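Local coordinates for oligopeptide ABC transporter, periplasmic oligopeptide-binding protein, putative (Thermotoga maritima MSB8, PDB 5IPW) that probably binds oligopeptides in the periplasm and hands them to an ABC transporter for uptake into the cell, at residues Ala125-Thr128 / Ala129-Val133; Ala190-His193 / Tyr194-Phe198; Leu473-Ser476 / Leu477-Arg481; Ile526-Tyr529 / Ile530-Ile534; Pro546-Glu550 / Val551-Leu555. All coordinates share one frame; numbering follows the deposited sequence.

Interaction 1 (Ala125-Thr128 / Ala129-Val133)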
# COMPACT_ATOMS: atom_id res chain seq x y z
N ALA A 125 -19.19 -8.57 -24.39
CA ALA A 125 -19.92 -7.31 -24.47
C ALA A 125 -18.96 -6.12 -24.44
O ALA A 125 -17.88 -6.21 -23.85
CB ALA A 125 -20.92 -7.21 -23.33
N PRO A 126 -19.34 -5.00 -25.08
CA PRO A 126 -18.43 -3.86 -25.13
C PRO A 126 -18.26 -3.12 -23.80
O PRO A 126 -19.21 -2.93 -23.05
CB PRO A 126 -19.07 -2.93 -26.17
CG PRO A 126 -20.47 -3.39 -26.31
CD PRO A 126 -20.48 -4.85 -26.00
N TYR A 127 -17.02 -2.73 -23.54
CA TYR A 127 -16.70 -1.94 -22.37
C TYR A 127 -16.57 -0.49 -22.81
O TYR A 127 -15.85 -0.19 -23.76
CB TYR A 127 -15.38 -2.40 -21.77
CG TYR A 127 -14.89 -1.53 -20.65
CD1 TYR A 127 -15.62 -1.39 -19.49
CD2 TYR A 127 -13.70 -0.82 -20.77
CE1 TYR A 127 -15.18 -0.59 -18.45
CE2 TYR A 127 -13.26 0.00 -19.74
CZ TYR A 127 -13.99 0.10 -18.58
OH TYR A 127 -13.54 0.90 -17.56
N THR A 128 -17.29 0.39 -22.11
CA THR A 128 -17.36 1.80 -22.45
C THR A 128 -17.28 2.61 -21.18
O THR A 128 -17.28 2.06 -20.08
CB THR A 128 -18.68 2.13 -23.17
OG1 THR A 128 -19.77 1.99 -22.26
CG2 THR A 128 -18.89 1.20 -24.36
N ALA A 129 -17.24 3.93 -21.34
CA ALA A 129 -17.20 4.83 -20.19
C ALA A 129 -18.52 4.83 -19.42
O ALA A 129 -18.56 5.26 -18.28
CB ALA A 129 -16.87 6.24 -20.65
N HIS A 130 -19.58 4.34 -20.04
CA HIS A 130 -20.86 4.23 -19.35
C HIS A 130 -20.79 3.21 -18.21
O HIS A 130 -21.47 3.36 -17.20
CB HIS A 130 -21.98 3.90 -20.33
CG HIS A 130 -22.06 4.85 -21.47
ND1 HIS A 130 -22.36 6.19 -21.31
CD2 HIS A 130 -21.82 4.68 -22.80
CE1 HIS A 130 -22.31 6.79 -22.48
NE2 HIS A 130 -21.99 5.90 -23.40
N ASP A 131 -19.94 2.19 -18.36
CA ASP A 131 -19.72 1.23 -17.27
C ASP A 131 -19.06 1.87 -16.04
O ASP A 131 -19.29 1.43 -14.91
CB ASP A 131 -18.88 0.06 -17.76
CG ASP A 131 -19.63 -0.82 -18.72
OD1 ASP A 131 -20.83 -1.07 -18.47
OD2 ASP A 131 -19.02 -1.28 -19.71
N ILE A 132 -18.23 2.88 -16.27
CA ILE A 132 -17.62 3.62 -15.18
C ILE A 132 -18.67 4.49 -14.52
O ILE A 132 -18.79 4.51 -13.29
CB ILE A 132 -16.44 4.48 -15.65
CG1 ILE A 132 -15.35 3.57 -16.23
CG2 ILE A 132 -15.89 5.31 -14.49
CD1 ILE A 132 -14.19 4.29 -16.88
N VAL A 133 -19.46 5.19 -15.33
CA VAL A 133 -20.51 6.07 -14.81
C VAL A 133 -21.51 5.25 -14.01
O VAL A 133 -21.89 5.59 -12.89
CB VAL A 133 -21.25 6.82 -15.94
CG1 VAL A 133 -22.44 7.59 -15.39
CG2 VAL A 133 -20.30 7.78 -16.66
O HOH W 1 -20.72 -0.52 -21.71
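Asp131 reaches back from the first turn of helix 129-140 to Thr128, the N-cap residue, and the two form a capping box. Asp131 CB lies 3.8 Å from Tyr127 CE1 and also passes close to Thr128 O. With chi1 at -70°, CG stands anti to the carbonyl carbon, which turns the carboxylate back along the incoming chain. At the tip, OD2 takes a weak but nearly straight (164°) bond from Thr128 N at 3.4 Å. Tyr127 CD1 sits 3.4 Å from the same OD2, and the ring and carboxylate planes are only 15° apart. Trp121 NE1 also donates to OD2, and OD1 accepts from Ala192 N. The cap bond itself runs from His130 N to Thr128 OG1, 3.2 Å, and Asp131 N bonds to Thr128 O. A water donates to Asp131 OD2 and to Pro126 O and lies 2.7 Å from Thr128 OG1, bridging loop and cap. Further along, Tyr127 OH rests 3.5 Å from Ile132 CG1 and bonds to Thr188 O. The carboxylate, buried beside a helix start and met by backbone, indole and water donors, would probably be favoured as the anion.

Interaction 2 (Ala190-His193 / Tyr194-Phe198)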
# COMPACT_ATOMS: atom_id res chain seq x y z
N ALA A 190 -18.03 -1.30 -13.57
CA ALA A 190 -18.68 -2.60 -13.49
C ALA A 190 -19.62 -2.79 -14.68
O ALA A 190 -20.03 -1.82 -15.31
CB ALA A 190 -19.46 -2.70 -12.18
N PRO A 191 -19.95 -4.05 -15.01
CA PRO A 191 -20.68 -4.35 -16.25
C PRO A 191 -22.18 -4.07 -16.17
O PRO A 191 -22.97 -4.94 -15.80
CB PRO A 191 -20.41 -5.85 -16.44
CG PRO A 191 -20.23 -6.37 -15.06
CD PRO A 191 -19.56 -5.27 -14.28
N ALA A 192 -22.55 -2.86 -16.55
CA ALA A 192 -23.95 -2.43 -16.53
C ALA A 192 -24.85 -3.37 -17.33
O ALA A 192 -25.97 -3.64 -16.92
CB ALA A 192 -24.06 -1.02 -17.07
N HIS A 193 -24.35 -3.87 -18.45
CA HIS A 193 -25.17 -4.74 -19.31
C HIS A 193 -25.61 -6.01 -18.58
O HIS A 193 -26.66 -6.57 -18.88
CB HIS A 193 -24.42 -5.09 -20.60
CG HIS A 193 -23.33 -6.10 -20.42
ND1 HIS A 193 -22.08 -5.77 -19.93
CD2 HIS A 193 -23.29 -7.43 -20.68
CE1 HIS A 193 -21.33 -6.85 -19.89
NE2 HIS A 193 -22.04 -7.87 -20.35
N TYR A 194 -24.79 -6.46 -17.62
CA TYR A 194 -25.11 -7.62 -16.79
C TYR A 194 -25.86 -7.24 -15.52
O TYR A 194 -26.78 -7.95 -15.12
CB TYR A 194 -23.83 -8.38 -16.41
CG TYR A 194 -24.07 -9.55 -15.48
CD1 TYR A 194 -24.63 -10.74 -15.94
CD2 TYR A 194 -23.74 -9.47 -14.12
CE1 TYR A 194 -24.86 -11.81 -15.09
CE2 TYR A 194 -23.95 -10.54 -13.26
CZ TYR A 194 -24.52 -11.71 -13.75
OH TYR A 194 -24.73 -12.76 -12.89
N LEU A 195 -25.46 -6.15 -14.87
CA LEU A 195 -25.94 -5.84 -13.52
C LEU A 195 -27.26 -5.07 -13.43
O LEU A 195 -27.97 -5.17 -12.42
CB LEU A 195 -24.87 -5.08 -12.74
CG LEU A 195 -23.68 -5.94 -12.30
CD1 LEU A 195 -22.59 -5.06 -11.73
CD2 LEU A 195 -24.11 -6.98 -11.28
N LYS A 196 -27.60 -4.32 -14.48
CA LYS A 196 -28.81 -3.49 -14.47
C LYS A 196 -30.10 -4.29 -14.21
O LYS A 196 -31.06 -3.74 -13.68
CB LYS A 196 -28.94 -2.71 -15.77
CG LYS A 196 -28.11 -1.45 -15.81
CD LYS A 196 -28.28 -0.70 -17.13
CE LYS A 196 -27.72 0.70 -17.03
NZ LYS A 196 -27.86 1.48 -18.30
N GLN A 197 -30.11 -5.57 -14.59
CA GLN A 197 -31.26 -6.44 -14.33
C GLN A 197 -31.53 -6.66 -12.83
O GLN A 197 -32.61 -7.10 -12.46
CB GLN A 197 -31.10 -7.79 -15.01
CG GLN A 197 -29.97 -8.63 -14.46
CD GLN A 197 -29.86 -9.95 -15.18
OE1 GLN A 197 -30.82 -10.71 -15.23
NE2 GLN A 197 -28.70 -10.22 -15.77
N PHE A 198 -30.53 -6.36 -11.99
CA PHE A 198 -30.64 -6.49 -10.54
C PHE A 198 -30.78 -5.15 -9.81
O PHE A 198 -30.75 -5.10 -8.58
CB PHE A 198 -29.39 -7.21 -10.01
CG PHE A 198 -29.11 -8.51 -10.71
CD1 PHE A 198 -30.00 -9.56 -10.62
CD2 PHE A 198 -27.95 -8.67 -11.45
CE1 PHE A 198 -29.74 -10.77 -11.26
CE2 PHE A 198 -27.69 -9.87 -12.10
CZ PHE A 198 -28.59 -10.92 -12.00
O HOH W 2 -28.88 -6.51 -17.05
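Leu195 folds back over Pro191, the N-cap residue of the short helix 192-195, and this is the close-packed half of the contact. Its CD1 meets Ala190 CB at 3.9 Å and Pro191 CD at 4.0 Å, the leucine branch slanting across the proline ring. Chi1 of -73° places CG beside the backbone N, from where CD1 can reach back to the residues ahead of the helix. The backbone is just as compact: Pro191 O accepts from two amides. Leu195 N comes at 2.9 Å in the carbonyl plane, whereas Tyr194 N approaches at 3.0 Å from well above that plane. Phe134 of helix 129-140 touches Leu195 and Ala192, so this face packs on that helix.

The other side is looser. Lys196 runs out fully extended beyond CG, with CE 4.0 Å from Ala192 CB, and carries its ammonium to the ring of Tyr202 in a cation-pi contact. Tyr194 N lies over one face of the imidazole of His193, 3.2 Å from His193 CG, and His193 NE2 bonds to Asp123. In the 3-10 turn 196-198, Gln197 NE2 donates to Tyr194 O at 3.0 Å in the plane of both groups. A water donates to His193 O and, weakly, to Tyr194 O, and accepts from Gln197 N. The chemistry is thus divided: aliphatic carbon fills the buried side, while on the outer side a side-chain amide and a water serve the carbonyls of His193 and Tyr194.

Interaction 3 (Leu473-Ser476 / Leu477-Arg481)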
# COMPACT_ATOMS: atom_id res chain seq x y z
N LEU A 473 1.87 -1.92 28.34
CA LEU A 473 0.46 -1.74 28.64
C LEU A 473 -0.40 -2.53 27.67
O LEU A 473 -0.02 -2.75 26.52
CB LEU A 473 0.06 -0.27 28.56
CG LEU A 473 0.97 0.73 29.29
CD1 LEU A 473 0.42 2.14 29.14
CD2 LEU A 473 1.12 0.36 30.76
N GLU A 474 -1.55 -2.96 28.16
CA GLU A 474 -2.58 -3.54 27.31
C GLU A 474 -3.05 -2.51 26.26
O GLU A 474 -3.14 -1.32 26.53
CB GLU A 474 -3.71 -4.06 28.20
CG GLU A 474 -5.00 -4.45 27.49
CD GLU A 474 -5.99 -3.31 27.42
OE1 GLU A 474 -6.17 -2.59 28.43
OE2 GLU A 474 -6.61 -3.14 26.35
N ARG A 475 -3.32 -3.00 25.05
CA ARG A 475 -3.65 -2.17 23.87
C ARG A 475 -4.51 -0.93 24.14
O ARG A 475 -4.12 0.18 23.79
CB ARG A 475 -4.36 -3.04 22.82
CG ARG A 475 -4.37 -2.48 21.40
CD ARG A 475 -3.05 -2.74 20.69
NE ARG A 475 -3.21 -2.88 19.24
CZ ARG A 475 -2.24 -3.25 18.40
NH1 ARG A 475 -1.02 -3.53 18.85
NH2 ARG A 475 -2.50 -3.34 17.10
N SER A 476 -5.68 -1.12 24.74
CA SER A 476 -6.62 -0.03 24.92
C SER A 476 -6.18 0.98 25.99
O SER A 476 -6.52 2.15 25.90
CB SER A 476 -8.03 -0.55 25.24
OG SER A 476 -8.18 -0.83 26.63
N LEU A 477 -5.45 0.51 27.00
CA LEU A 477 -4.92 1.42 28.03
C LEU A 477 -3.81 2.27 27.43
O LEU A 477 -3.73 3.47 27.70
CB LEU A 477 -4.40 0.64 29.24
CG LEU A 477 -3.92 1.50 30.43
CD1 LEU A 477 -5.08 2.25 31.08
CD2 LEU A 477 -3.21 0.65 31.47
N PHE A 478 -2.95 1.63 26.64
CA PHE A 478 -1.92 2.30 25.85
C PHE A 478 -2.50 3.47 25.06
O PHE A 478 -1.94 4.56 25.06
CB PHE A 478 -1.30 1.26 24.90
CG PHE A 478 -0.19 1.78 24.03
CD1 PHE A 478 1.13 1.79 24.48
CD2 PHE A 478 -0.44 2.20 22.74
CE1 PHE A 478 2.16 2.24 23.67
CE2 PHE A 478 0.58 2.65 21.92
CZ PHE A 478 1.88 2.68 22.39
N TYR A 479 -3.64 3.24 24.40
CA TYR A 479 -4.27 4.25 23.56
C TYR A 479 -4.95 5.35 24.38
O TYR A 479 -4.98 6.51 23.95
CB TYR A 479 -5.29 3.62 22.60
CG TYR A 479 -4.69 3.09 21.32
CD1 TYR A 479 -4.03 3.94 20.43
CD2 TYR A 479 -4.81 1.75 20.98
CE1 TYR A 479 -3.48 3.46 19.26
CE2 TYR A 479 -4.26 1.25 19.81
CZ TYR A 479 -3.60 2.11 18.95
OH TYR A 479 -3.07 1.62 17.78
N GLU A 480 -5.50 4.98 25.53
CA GLU A 480 -6.16 5.95 26.42
C GLU A 480 -5.15 6.86 27.11
O GLU A 480 -5.38 8.06 27.26
CB GLU A 480 -7.06 5.23 27.43
CG GLU A 480 -8.40 4.81 26.80
CD GLU A 480 -9.24 3.88 27.67
OE1 GLU A 480 -8.99 3.79 28.89
OE2 GLU A 480 -10.17 3.25 27.10
N ARG A 481 -4.01 6.29 27.50
CA ARG A 481 -2.88 7.08 27.97
C ARG A 481 -2.39 8.06 26.90
O ARG A 481 -2.09 9.21 27.20
CB ARG A 481 -1.72 6.16 28.37
CG ARG A 481 -1.99 5.31 29.60
CD ARG A 481 -1.82 6.08 30.89
NE ARG A 481 -2.05 5.22 32.05
CZ ARG A 481 -1.14 4.42 32.61
NH1 ARG A 481 0.11 4.34 32.13
NH2 ARG A 481 -1.48 3.69 33.67
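Leu477 N sits in the first turn of helix 475-484, where Glu474 is the N-cap; the helix follows strand 467-472, an edge strand of a five-stranded mixed sheet. Glu474 bends at chi2 (-93°) so that its carboxylate swings over this turn. OE1 takes a weak bond from Leu477 N at 3.5 Å, while OE2 accepts from both Ser476 N and Ser476 OG, the hydroxyl on the syn lone pair and the amide from above the carboxylate plane. The cap's negative charge probably interacts favourably with the helix N terminus.

Phe478 N comes next, in an almost straight bond to Glu474 O at 3.0 Å. Its CB lies 4.2 Å from Leu473 CB, and the ring continues inward to Thr444 and Met490 on the sheet. Tyr479 N bonds to Arg475 O, and the two side chains run alongside each other in the same direction: Tyr479 CE2 is 4.1 Å from Arg475 CG, with the ring and guanidinium planes at 90°. The ring also reaches Phe517. An alanine at Tyr479 is likely to open a gap beside Arg475 CG and Phe517, leaving the aliphatic stem of Arg475 less supported. Glu480 N bonds to Ser476 O at 3.0 Å, and Glu480 CG runs close beside that carbonyl oxygen. Arg481 ends the run, bent at chi2. Leu477 CD2 lies over one face of its guanidinium, offset toward the rim, and Leu473 CD1 approaches NH1 to 3.7 Å.

Interaction 4 (Ile526-Tyr529 / Ile530-Ile534)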
# COMPACT_ATOMS: atom_id res chain seq x y z
N ILE A 526 -2.50 22.43 16.16
CA ILE A 526 -2.49 22.02 14.75
C ILE A 526 -3.87 22.20 14.12
O ILE A 526 -3.99 22.63 12.98
CB ILE A 526 -2.03 20.55 14.60
CG1 ILE A 526 -0.54 20.44 14.94
CG2 ILE A 526 -2.26 20.05 13.17
CD1 ILE A 526 -0.11 19.03 15.28
N SER A 527 -4.91 21.85 14.87
CA SER A 527 -6.28 22.00 14.41
C SER A 527 -6.68 23.48 14.36
O SER A 527 -7.37 23.92 13.44
CB SER A 527 -7.21 21.21 15.32
OG SER A 527 -8.48 21.06 14.74
N TYR A 528 -6.22 24.24 15.36
CA TYR A 528 -6.41 25.69 15.41
C TYR A 528 -5.73 26.39 14.21
O TYR A 528 -6.29 27.31 13.62
CB TYR A 528 -5.91 26.25 16.76
CG TYR A 528 -5.92 27.76 16.89
CD1 TYR A 528 -7.05 28.51 16.54
CD2 TYR A 528 -4.81 28.44 17.38
CE1 TYR A 528 -7.06 29.89 16.66
CE2 TYR A 528 -4.81 29.83 17.51
CZ TYR A 528 -5.94 30.55 17.14
OH TYR A 528 -5.96 31.92 17.26
N TYR A 529 -4.54 25.91 13.85
CA TYR A 529 -3.76 26.48 12.75
C TYR A 529 -4.43 26.26 11.40
O TYR A 529 -4.64 27.19 10.64
CB TYR A 529 -2.37 25.86 12.75
CG TYR A 529 -1.45 26.36 11.66
CD1 TYR A 529 -1.49 25.83 10.38
CD2 TYR A 529 -0.51 27.35 11.93
CE1 TYR A 529 -0.63 26.28 9.39
CE2 TYR A 529 0.35 27.81 10.95
CZ TYR A 529 0.29 27.27 9.68
OH TYR A 529 1.15 27.73 8.70
N ILE A 530 -4.74 25.00 11.11
CA ILE A 530 -5.38 24.64 9.84
C ILE A 530 -6.67 25.43 9.69
O ILE A 530 -6.91 26.03 8.64
CB ILE A 530 -5.67 23.13 9.76
CG1 ILE A 530 -4.37 22.33 9.69
CG2 ILE A 530 -6.53 22.80 8.55
CD1 ILE A 530 -4.51 20.87 10.05
N ASP A 531 -7.48 25.44 10.74
CA ASP A 531 -8.75 26.16 10.73
C ASP A 531 -8.57 27.65 10.44
O ASP A 531 -9.33 28.23 9.67
CB ASP A 531 -9.52 25.98 12.05
CG ASP A 531 -10.71 25.04 11.92
OD1 ASP A 531 -10.82 24.32 10.90
OD2 ASP A 531 -11.55 25.04 12.84
N LYS A 532 -7.56 28.27 11.06
CA LYS A 532 -7.31 29.70 10.87
C LYS A 532 -6.80 30.00 9.47
O LYS A 532 -7.46 30.68 8.69
CB LYS A 532 -6.33 30.22 11.93
CG LYS A 532 -6.08 31.72 11.85
CD LYS A 532 -5.18 32.21 12.98
CE LYS A 532 -4.75 33.65 12.75
NZ LYS A 532 -3.83 34.12 13.82
N ASN A 533 -5.63 29.46 9.14
CA ASN A 533 -4.92 29.84 7.92
C ASN A 533 -5.47 29.19 6.65
O ASN A 533 -5.81 29.87 5.69
CB ASN A 533 -3.44 29.53 8.05
CG ASN A 533 -2.81 30.20 9.25
OD1 ASN A 533 -3.50 30.85 10.04
ND2 ASN A 533 -1.51 30.03 9.41
N ILE A 534 -5.56 27.86 6.66
CA ILE A 534 -5.86 27.12 5.44
C ILE A 534 -7.31 27.27 4.99
O ILE A 534 -7.57 27.43 3.80
CB ILE A 534 -5.49 25.62 5.58
CG1 ILE A 534 -3.98 25.42 5.36
CG2 ILE A 534 -6.23 24.77 4.56
CD1 ILE A 534 -3.09 26.10 6.38
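Tyr529 holds CG anti to its own N (chi1 180°) and Asn533, one turn later, holds CG beside its N (chi1 -56°); these two torsions lay the asparagine amide over one face of the phenol ring. ND2 stands 3.2 Å above the ring plane, offset toward the rim, and is 3.3 Å from both Tyr529 CE2 and CZ. The amide plane is tipped 53° to the ring, so the groups meet at a slant and are not stacked. Ile534 brings CD1 to 3.9 Å from Tyr529 CE1, crossing obliquely.

All this lies on helix 523-534, whose backbone ladder includes Ile530 N to Ile526 O at 3.1 Å and Asn533 N to Tyr529 O at 2.9 Å, with a wider pi-type turn within 530-534. On the buried flank Ile526 and Ile530 run side by side, pointing the same way, and Ile526 CG2 meets Ile530 CD1 at 3.9 Å. Ile530 then goes on to Val556 and Tyr560 of helix 550-564. Toward solvent, Lys532 extends fully, with CD 4.4 Å from Tyr528 OH, and Tyr528 itself packs on Pro539 and Val542. Tyr553 stacks on the face of the Tyr529 ring away from Asn533, and the Tyr529 hydroxyl bonds to Asp557.

Interaction 5 (Pro546-Glu550 / Val551-Leu555)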
# COMPACT_ATOMS: atom_id res chain seq x y z
N PRO A 546 1.16 23.68 25.35
CA PRO A 546 2.33 24.15 24.62
C PRO A 546 2.05 24.23 23.13
O PRO A 546 1.41 23.34 22.57
CB PRO A 546 3.39 23.07 24.90
CG PRO A 546 2.87 22.28 26.05
CD PRO A 546 1.38 22.34 25.93
N GLU A 547 2.50 25.32 22.50
CA GLU A 547 2.42 25.47 21.06
C GLU A 547 3.57 24.68 20.43
O GLU A 547 4.64 24.57 21.05
CB GLU A 547 2.52 26.95 20.68
CG GLU A 547 2.08 27.26 19.26
CD GLU A 547 2.03 28.74 18.96
OE1 GLU A 547 2.39 29.55 19.84
OE2 GLU A 547 1.63 29.10 17.83
N PRO A 548 3.36 24.10 19.23
CA PRO A 548 4.44 23.39 18.55
C PRO A 548 5.49 24.32 17.95
O PRO A 548 5.18 25.49 17.70
CB PRO A 548 3.72 22.66 17.40
CG PRO A 548 2.47 23.42 17.18
CD PRO A 548 2.07 23.93 18.54
N PRO A 549 6.71 23.81 17.70
CA PRO A 549 7.70 24.51 16.88
C PRO A 549 7.13 24.99 15.55
O PRO A 549 6.16 24.44 15.05
CB PRO A 549 8.76 23.43 16.63
CG PRO A 549 8.66 22.50 17.78
CD PRO A 549 7.24 22.56 18.27
N GLU A 550 7.74 26.02 14.97
CA GLU A 550 7.26 26.61 13.72
C GLU A 550 7.45 25.64 12.54
O GLU A 550 6.69 25.65 11.57
CB GLU A 550 8.00 27.92 13.44
CG GLU A 550 7.28 28.85 12.48
CD GLU A 550 5.91 29.27 12.98
OE1 GLU A 550 5.76 29.48 14.20
OE2 GLU A 550 4.97 29.40 12.16
N VAL A 551 8.48 24.81 12.64
CA VAL A 551 8.77 23.81 11.62
C VAL A 551 7.65 22.76 11.49
O VAL A 551 7.47 22.17 10.42
CB VAL A 551 10.15 23.17 11.91
CG1 VAL A 551 10.09 22.24 13.11
CG2 VAL A 551 10.68 22.46 10.68
N VAL A 552 6.88 22.55 12.56
CA VAL A 552 5.69 21.69 12.51
C VAL A 552 4.58 22.35 11.70
O VAL A 552 3.98 21.71 10.84
CB VAL A 552 5.18 21.34 13.93
CG1 VAL A 552 3.84 20.62 13.88
CG2 VAL A 552 6.19 20.47 14.66
N TYR A 553 4.30 23.62 11.98
CA TYR A 553 3.30 24.36 11.21
C TYR A 553 3.63 24.37 9.72
O TYR A 553 2.75 24.53 8.88
CB TYR A 553 3.18 25.81 11.69
CG TYR A 553 2.45 26.03 13.00
CD1 TYR A 553 1.40 25.20 13.41
CD2 TYR A 553 2.78 27.11 13.82
CE1 TYR A 553 0.73 25.43 14.60
CE2 TYR A 553 2.11 27.34 15.01
CZ TYR A 553 1.09 26.50 15.40
OH TYR A 553 0.42 26.72 16.58
N ARG A 554 4.92 24.21 9.41
CA ARG A 554 5.40 24.18 8.03
C ARG A 554 5.01 22.88 7.34
O ARG A 554 4.52 22.89 6.21
CB ARG A 554 6.93 24.39 8.00
CG ARG A 554 7.41 25.37 6.94
CD ARG A 554 6.60 26.67 6.91
NE ARG A 554 6.22 27.13 8.25
CZ ARG A 554 5.19 27.93 8.52
NH1 ARG A 554 4.40 28.39 7.55
NH2 ARG A 554 4.94 28.28 9.78
N LEU A 555 5.23 21.75 8.03
CA LEU A 555 4.82 20.44 7.52
C LEU A 555 3.34 20.39 7.15
O LEU A 555 2.96 19.68 6.22
CB LEU A 555 5.12 19.33 8.54
CG LEU A 555 6.56 18.83 8.59
CD1 LEU A 555 6.76 17.93 9.79
CD2 LEU A 555 6.93 18.09 7.31
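This is a local contact at the start of helix 550-564, where a proline-rich loop wraps back over the first turn and Pro549 occupies the N-cap position. Tyr553 is central to it. Its OH donates to Glu547 OE2 at 2.9 Å, using the anti lone pair of that oxygen, and the glutamate reaches it by running extended beyond CG. Pro548 crosses the ring at about a right angle, CG lying 3.7 Å from Tyr553 CE1, while its CB meets Val552 CB at 4.0 Å. The carboxylate of Glu550 comes to the ring edge, OE2 being 3.6 Å from Tyr553 CD2. A bend at chi2 (60°) turns that same OE2 to the edge of the Arg554 guanidinium, forming a nearly coplanar salt bridge with NH2 at 2.6 Å. A phenylalanine in place of Tyr553 would probably leave the Glu547 carboxylate without its hydroxyl donor and let that side chain turn away. Arg554 also pairs with Asp557 through NH1. Around the site, Trp525 of helix 523-534 packs on Glu547, Pro548 and Tyr553, whereas Val551 faces Ile581 of helix 568-584, so the turn is wedged between the helices that precede and follow it.

All five contacts are local and follow one another along the chain, so none nests in or crosses another. Interaction 1 turns the loop after strand 110-115 into helix 129-140, and interaction 2 starts helix 192-195; the two helix starts touch, and a probable hydrogen bond between Asp131 O and Ala190 N, at 3.3 Å, helps tie them together. Interaction 3 lies across the chain's centre, about 49 Å from interaction 1 between centres, where strand 467-472 passes into helix 475-484. Interactions 4 and 5 occupy the successive helices 523-534 and 550-564 and join through Tyr529 and Tyr553, their centres about 12 Å apart.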